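Local coordinates for protein SSD1 (PDB 7AM1) that binds untranslated regions of mRNA as a translational repressor, is a non-enzymatic pseudonuclease of the RNase II family, and is implicated in controlling the G1 phase, at residues 33-38 and 175-180; 380-385 and 390-395. All coordinates share one frame; numbering follows the deposited sequence.

Contact 1. Residues 33-38 and 175-180; sequences NKKNRS and TQKKND
Lys35 meets Lys177 and Arg37 meets Asp180 where the loop joining strands 26-32 and 39-43 faces helix 175-186, the backbones coming nearest at Lys35 and Asp180, whose CA atoms are 7.8 Å apart, so that long side chains bridge the gap, one of them ending near a backbone carbonyl. The oppositely charged pair is Arg37 and Asp180. With CG anti to its carbonyl carbon (chi1 -56°) and the chain extended as far as NE, Arg37 carries its guanidinium to the Asp180 carboxylate. The two flat groups are tilted by 40° and do not meet edge to edge; OD2 of Asp180 lies over one face of the guanidinium, and Arg37 NH2 to Asp180 OD1 measures 3.7 Å, a long salt bridge. NH2 is thus buried by the contact without a hydrogen-bond partner. On its own side of the contact, Arg37 NE gives a weak, in-plane bond to Lys34 O at 3.5 Å, which may steady the guanidinium. An alanine in place of this arginine is likely to leave the Asp180 carboxylate without this cationic mate and to open a gap between loop and helix.

Lys177 approaches from one turn earlier. A bend at chi2 (53°) brings its NZ to 3.7 Å from Lys35 O, and the two lysine chains cross at about a right angle. Their like-charged NZ atoms stand 5.2 Å apart, a repulsion probably eased by acid: Lys35 is paired with Glu185, and both amines have weak, long ion pairs with Asp181.

Such a sparse, charge-led surface contact fits a hairpin loop of the N-terminal five-stranded sheet, consistent with a cold-shock (OB-fold) domain, meeting a helix from the long insertion between its strands 68-73 and 206-214.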
loop_
_atom_site.group_PDB
_atom_site.type_symbol
_atom_site.label_atom_id
_atom_site.label_comp_id
_atom_site.label_asym_id
_atom_site.label_seq_id
_atom_site.Cartn_x
_atom_site.Cartn_y
_atom_site.Cartn_z
ATOM N N ASN A 33 -3.671 -4.256 -16.099
ATOM C CA ASN A 33 -4.916 -3.859 -15.450
ATOM C C ASN A 33 -5.523 -5.067 -14.745
ATOM O O ASN A 33 -6.018 -5.990 -15.399
ATOM C CB ASN A 33 -5.886 -3.276 -16.472
ATOM N N LYS A 34 -5.489 -5.069 -13.411
ATOM C CA LYS A 34 -6.004 -6.211 -12.660
ATOM C C LYS A 34 -7.463 -6.481 -13.011
ATOM O O LYS A 34 -7.895 -7.639 -13.069
ATOM C CB LYS A 34 -5.841 -5.960 -11.159
ATOM C CG LYS A 34 -5.857 -7.220 -10.303
ATOM N N LYS A 35 -8.239 -5.424 -13.254
ATOM C CA LYS A 35 -9.643 -5.595 -13.617
ATOM C C LYS A 35 -9.776 -6.238 -14.992
ATOM O O LYS A 35 -10.399 -7.297 -15.135
ATOM C CB LYS A 35 -10.367 -4.248 -13.570
ATOM C CG LYS A 35 -11.107 -3.987 -12.260
ATOM C CD LYS A 35 -12.230 -4.994 -12.048
ATOM C CE LYS A 35 -13.053 -4.684 -10.808
ATOM N NZ LYS A 35 -14.204 -3.782 -11.101
ATOM N N ASN A 36 -9.214 -5.608 -16.021
ATOM C CA ASN A 36 -9.255 -6.138 -17.386
ATOM C C ASN A 36 -7.838 -6.596 -17.727
ATOM O O ASN A 36 -7.029 -5.834 -18.258
ATOM C CB ASN A 36 -9.771 -5.092 -18.369
ATOM C CG ASN A 36 -9.840 -5.612 -19.791
ATOM O OD1 ASN A 36 -9.805 -6.820 -20.026
ATOM N ND2 ASN A 36 -9.943 -4.699 -20.750
ATOM N N ARG A 37 -7.552 -7.865 -17.431
ATOM C CA ARG A 37 -6.204 -8.407 -17.543
ATOM C C ARG A 37 -5.724 -8.527 -18.984
ATOM O O ARG A 37 -4.534 -8.780 -19.199
ATOM C CB ARG A 37 -6.154 -9.779 -16.868
ATOM C CG ARG A 37 -6.612 -9.755 -15.417
ATOM C CD ARG A 37 -7.199 -11.096 -15.020
ATOM N NE ARG A 37 -7.994 -11.015 -13.798
ATOM C CZ ARG A 37 -8.705 -12.024 -13.308
ATOM N NH1 ARG A 37 -8.717 -13.191 -13.939
ATOM N NH2 ARG A 37 -9.409 -11.867 -12.194
ATOM N N SER A 38 -6.610 -8.372 -19.968
ATOM C CA SER A 38 -6.191 -8.416 -21.362
ATOM C C SER A 38 -5.437 -7.162 -21.779
ATOM O O SER A 38 -4.803 -7.165 -22.839
ATOM C CB SER A 38 -7.400 -8.613 -22.280
ATOM O OG SER A 38 -8.290 -7.515 -22.200
ATOM N N THR A 175 -21.283 -14.311 -15.922
ATOM C CA THR A 175 -20.819 -15.083 -14.772
ATOM C C THR A 175 -19.317 -14.919 -14.546
ATOM O O THR A 175 -18.870 -14.696 -13.415
ATOM C CB THR A 175 -21.181 -16.558 -14.959
ATOM O OG1 THR A 175 -22.607 -16.688 -14.985
ATOM C CG2 THR A 175 -20.610 -17.418 -13.831
ATOM N N GLN A 176 -18.520 -15.033 -15.611
ATOM C CA GLN A 176 -17.070 -14.933 -15.461
ATOM C C GLN A 176 -16.661 -13.555 -14.954
ATOM O O GLN A 176 -15.773 -13.433 -14.099
ATOM C CB GLN A 176 -16.390 -15.238 -16.798
ATOM C CG GLN A 176 -14.867 -15.247 -16.760
ATOM C CD GLN A 176 -14.310 -16.265 -15.779
ATOM O OE1 GLN A 176 -13.466 -15.940 -14.942
ATOM N NE2 GLN A 176 -14.781 -17.504 -15.878
ATOM N N LYS A 177 -17.295 -12.504 -15.471
ATOM C CA LYS A 177 -16.953 -11.151 -15.047
ATOM C C LYS A 177 -17.314 -10.939 -13.583
ATOM O O LYS A 177 -16.516 -10.402 -12.805
ATOM C CB LYS A 177 -17.668 -10.139 -15.939
ATOM C CG LYS A 177 -17.385 -8.689 -15.591
ATOM C CD LYS A 177 -15.890 -8.425 -15.549
ATOM C CE LYS A 177 -15.572 -6.949 -15.425
ATOM N NZ LYS A 177 -14.100 -6.731 -15.325
ATOM N N LYS A 178 -18.521 -11.357 -13.195
ATOM C CA LYS A 178 -18.922 -11.307 -11.793
ATOM C C LYS A 178 -17.920 -12.050 -10.920
ATOM O O LYS A 178 -17.481 -11.535 -9.886
ATOM C CB LYS A 178 -20.330 -11.891 -11.649
ATOM C CG LYS A 178 -20.874 -11.908 -10.236
ATOM C CD LYS A 178 -22.349 -12.324 -10.209
ATOM C CE LYS A 178 -23.268 -11.170 -10.588
ATOM N NZ LYS A 178 -24.695 -11.451 -10.261
ATOM N N ASN A 179 -17.510 -13.247 -11.346
ATOM C CA ASN A 179 -16.560 -14.029 -10.562
ATOM C C ASN A 179 -15.237 -13.296 -10.407
ATOM O O ASN A 179 -14.689 -13.211 -9.302
ATOM C CB ASN A 179 -16.321 -15.387 -11.218
ATOM C CG ASN A 179 -17.486 -16.324 -11.060
ATOM O OD1 ASN A 179 -18.505 -15.985 -10.450
ATOM N ND2 ASN A 179 -17.341 -17.520 -11.609
ATOM N N ASP A 180 -14.708 -12.754 -11.509
ATOM C CA ASP A 180 -13.440 -12.036 -11.448
ATOM C C ASP A 180 -13.551 -10.790 -10.581
ATOM O O ASP A 180 -12.638 -10.483 -9.806
ATOM C CB ASP A 180 -12.979 -11.659 -12.856
ATOM C CG ASP A 180 -12.536 -12.858 -13.673
ATOM O OD1 ASP A 180 -12.347 -13.951 -13.091
ATOM O OD2 ASP A 180 -12.375 -12.702 -14.904
#

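Contact 2. Residues 380-385 and 390-395; sequences LHVRNN and LELGCH
His381 is gripped through both ring nitrogens, by Glu391 and His395, on one face of this antiparallel hairpin. Its NE2 donates to Glu391 OE2 at 2.7 Å (N-H...O 158°), in the ring plane and on the anti lone pair of the carboxylate. On the same ring, His381 ND1 shares a hydrogen bond of 3.0 Å with His395 NE2, the rings meeting rim to rim. Gly393 CA lies over one face of the His381 ring, a CH-pi contact 3.8 Å from its centroid. With CG between backbone N and carbonyl carbon (chi1 77°), the ring leans across its hydrogen-bonded neighbour, Gly393, which has no side chain to obstruct it.

Paired backbone bonds of His381 with Gly393 and of Arg383 with Glu391 set the register. The face bearing Leu380, Val382, Leu392 and Cys394 is largely apolar: Val382 CG2 presses on Leu392 CD1 at 3.3 Å, tighter than usual, against helix 495-510, and Leu380 CD2 meets Cys394 SG at 3.6 Å, against helix 544-568.

Farther out, Ser450 bonds to His395 ND1, and Tyr364 packs edge-to-face with His381. This hydrogen-bonded chain fixes the His381 ring, its NE2 proton committed to the carboxylate while the bond between the histidines may run either way.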
loop_
_atom_site.group_PDB
_atom_site.type_symbol
_atom_site.label_atom_id
_atom_site.label_comp_id
_atom_site.label_asym_id
_atom_site.label_seq_id
_atom_site.Cartn_x
_atom_site.Cartn_y
_atom_site.Cartn_z
ATOM N N LEU A 380 15.969 11.624 19.803
ATOM C CA LEU A 380 15.910 13.068 19.662
ATOM C C LEU A 380 16.356 13.752 20.943
ATOM O O LEU A 380 16.247 13.189 22.037
ATOM C CB LEU A 380 14.481 13.551 19.371
ATOM C CG LEU A 380 13.833 13.303 18.018
ATOM C CD1 LEU A 380 12.344 13.615 18.123
ATOM C CD2 LEU A 380 14.504 14.144 16.943
ATOM N N HIS A 381 16.840 14.984 20.799
ATOM C CA HIS A 381 16.954 15.883 21.933
ATOM C C HIS A 381 16.562 17.277 21.473
ATOM O O HIS A 381 16.647 17.603 20.285
ATOM C CB HIS A 381 18.360 15.895 22.557
ATOM C CG HIS A 381 19.388 16.668 21.787
ATOM N ND1 HIS A 381 20.306 16.064 20.957
ATOM C CD2 HIS A 381 19.686 17.990 21.776
ATOM C CE1 HIS A 381 21.110 16.981 20.447
ATOM N NE2 HIS A 381 20.751 18.159 20.924
ATOM N N VAL A 382 16.084 18.077 22.416
ATOM C CA VAL A 382 15.860 19.500 22.206
ATOM C C VAL A 382 16.593 20.210 23.333
ATOM O O VAL A 382 16.513 19.793 24.494
ATOM C CB VAL A 382 14.364 19.867 22.190
ATOM C CG1 VAL A 382 14.187 21.370 22.278
ATOM C CG2 VAL A 382 13.695 19.331 20.946
ATOM N N ARG A 383 17.331 21.253 22.994
ATOM C CA ARG A 383 18.168 21.920 23.977
ATOM C C ARG A 383 18.098 23.411 23.710
ATOM O O ARG A 383 18.070 23.842 22.555
ATOM C CB ARG A 383 19.605 21.379 23.906
ATOM C CG ARG A 383 20.610 21.990 24.863
ATOM C CD ARG A 383 21.944 21.249 24.736
ATOM N NE ARG A 383 23.004 21.822 25.559
ATOM C CZ ARG A 383 23.836 22.779 25.165
ATOM N NH1 ARG A 383 23.742 23.289 23.944
ATOM N NH2 ARG A 383 24.766 23.223 25.994
ATOM N N ASN A 384 18.020 24.188 24.783
ATOM C CA ASN A 384 18.117 25.637 24.698
ATOM C C ASN A 384 19.593 26.006 24.741
ATOM O O ASN A 384 20.281 25.710 25.723
ATOM C CB ASN A 384 17.334 26.284 25.837
ATOM C CG ASN A 384 17.388 27.792 25.802
ATOM O OD1 ASN A 384 18.045 28.386 24.947
ATOM N ND2 ASN A 384 16.677 28.426 26.731
ATOM N N ASN A 385 20.083 26.629 23.666
ATOM C CA ASN A 385 21.488 27.003 23.585
ATOM C C ASN A 385 21.806 28.287 24.336
ATOM O O ASN A 385 22.986 28.575 24.560
ATOM C CB ASN A 385 21.914 27.158 22.124
ATOM C CG ASN A 385 22.021 25.834 21.411
ATOM O OD1 ASN A 385 22.289 24.803 22.031
ATOM N ND2 ASN A 385 21.807 25.850 20.102
ATOM N N LEU A 390 17.519 27.534 19.750
ATOM C CA LEU A 390 17.288 26.183 20.235
ATOM C C LEU A 390 18.034 25.201 19.342
ATOM O O LEU A 390 18.529 25.548 18.266
ATOM C CB LEU A 390 15.794 25.844 20.255
ATOM C CG LEU A 390 14.855 26.793 20.997
ATOM C CD1 LEU A 390 13.416 26.298 20.896
ATOM C CD2 LEU A 390 15.272 26.938 22.451
ATOM N N GLU A 391 18.101 23.957 19.797
ATOM C CA GLU A 391 18.764 22.891 19.062
ATOM C C GLU A 391 17.877 21.658 19.063
ATOM O O GLU A 391 17.438 21.208 20.123
ATOM C CB GLU A 391 20.123 22.574 19.689
ATOM C CG GLU A 391 20.793 21.339 19.155
ATOM C CD GLU A 391 22.206 21.197 19.671
ATOM O OE1 GLU A 391 23.018 22.114 19.426
ATOM O OE2 GLU A 391 22.504 20.178 20.328
ATOM N N LEU A 392 17.602 21.129 17.874
ATOM C CA LEU A 392 16.922 19.848 17.716
ATOM C C LEU A 392 17.939 18.857 17.160
ATOM O O LEU A 392 18.399 19.008 16.022
ATOM C CB LEU A 392 15.715 19.959 16.790
ATOM C CG LEU A 392 14.968 18.637 16.591
ATOM C CD1 LEU A 392 14.133 18.314 17.820
ATOM C CD2 LEU A 392 14.120 18.658 15.331
ATOM N N GLY A 393 18.315 17.870 17.967
ATOM C CA GLY A 393 19.213 16.813 17.531
ATOM C C GLY A 393 18.432 15.590 17.114
ATOM O O GLY A 393 17.535 15.134 17.829
ATOM N N CYS A 394 18.774 15.051 15.942
ATOM C CA CYS A 394 18.105 13.891 15.362
ATOM C C CYS A 394 19.141 12.805 15.123
ATOM O O CYS A 394 20.061 12.992 14.323
ATOM C CB CYS A 394 17.393 14.279 14.067
ATOM S SG CYS A 394 16.283 15.694 14.278
ATOM N N HIS A 395 18.993 11.676 15.816
ATOM C CA HIS A 395 20.028 10.652 15.890
ATOM C C HIS A 395 19.493 9.336 15.348
ATOM O O HIS A 395 18.416 8.884 15.753
ATOM C CB HIS A 395 20.507 10.458 17.333
ATOM C CG HIS A 395 20.731 11.739 18.078
ATOM N ND1 HIS A 395 21.817 12.557 17.852
ATOM C CD2 HIS A 395 20.004 12.342 19.050
ATOM C CE1 HIS A 395 21.751 13.606 18.652
ATOM N NE2 HIS A 395 20.658 13.501 19.390
#

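In the fold
From the N terminus, the chain first leaves strand 26-32 through the loop at 33-38, then completes most of its first five-stranded sheet before helix 175-186 returns to that loop. Contact 1 therefore closes a long loop, 137 residues, and the same helix is also held to the C-terminal part through salt bridges of Lys178 with Asp795 and Glu796. Contact 2 comes later and is local: a tight hairpin within the seven-stranded sheet of the RNB domain. The two follow in series, neither nesting nor crossing. The centres of contact 1 and contact 2 are about 55 Å apart, on opposite sides of the chain's centre. The nearest atoms of contact 1 and contact 2 are about 39 Å apart.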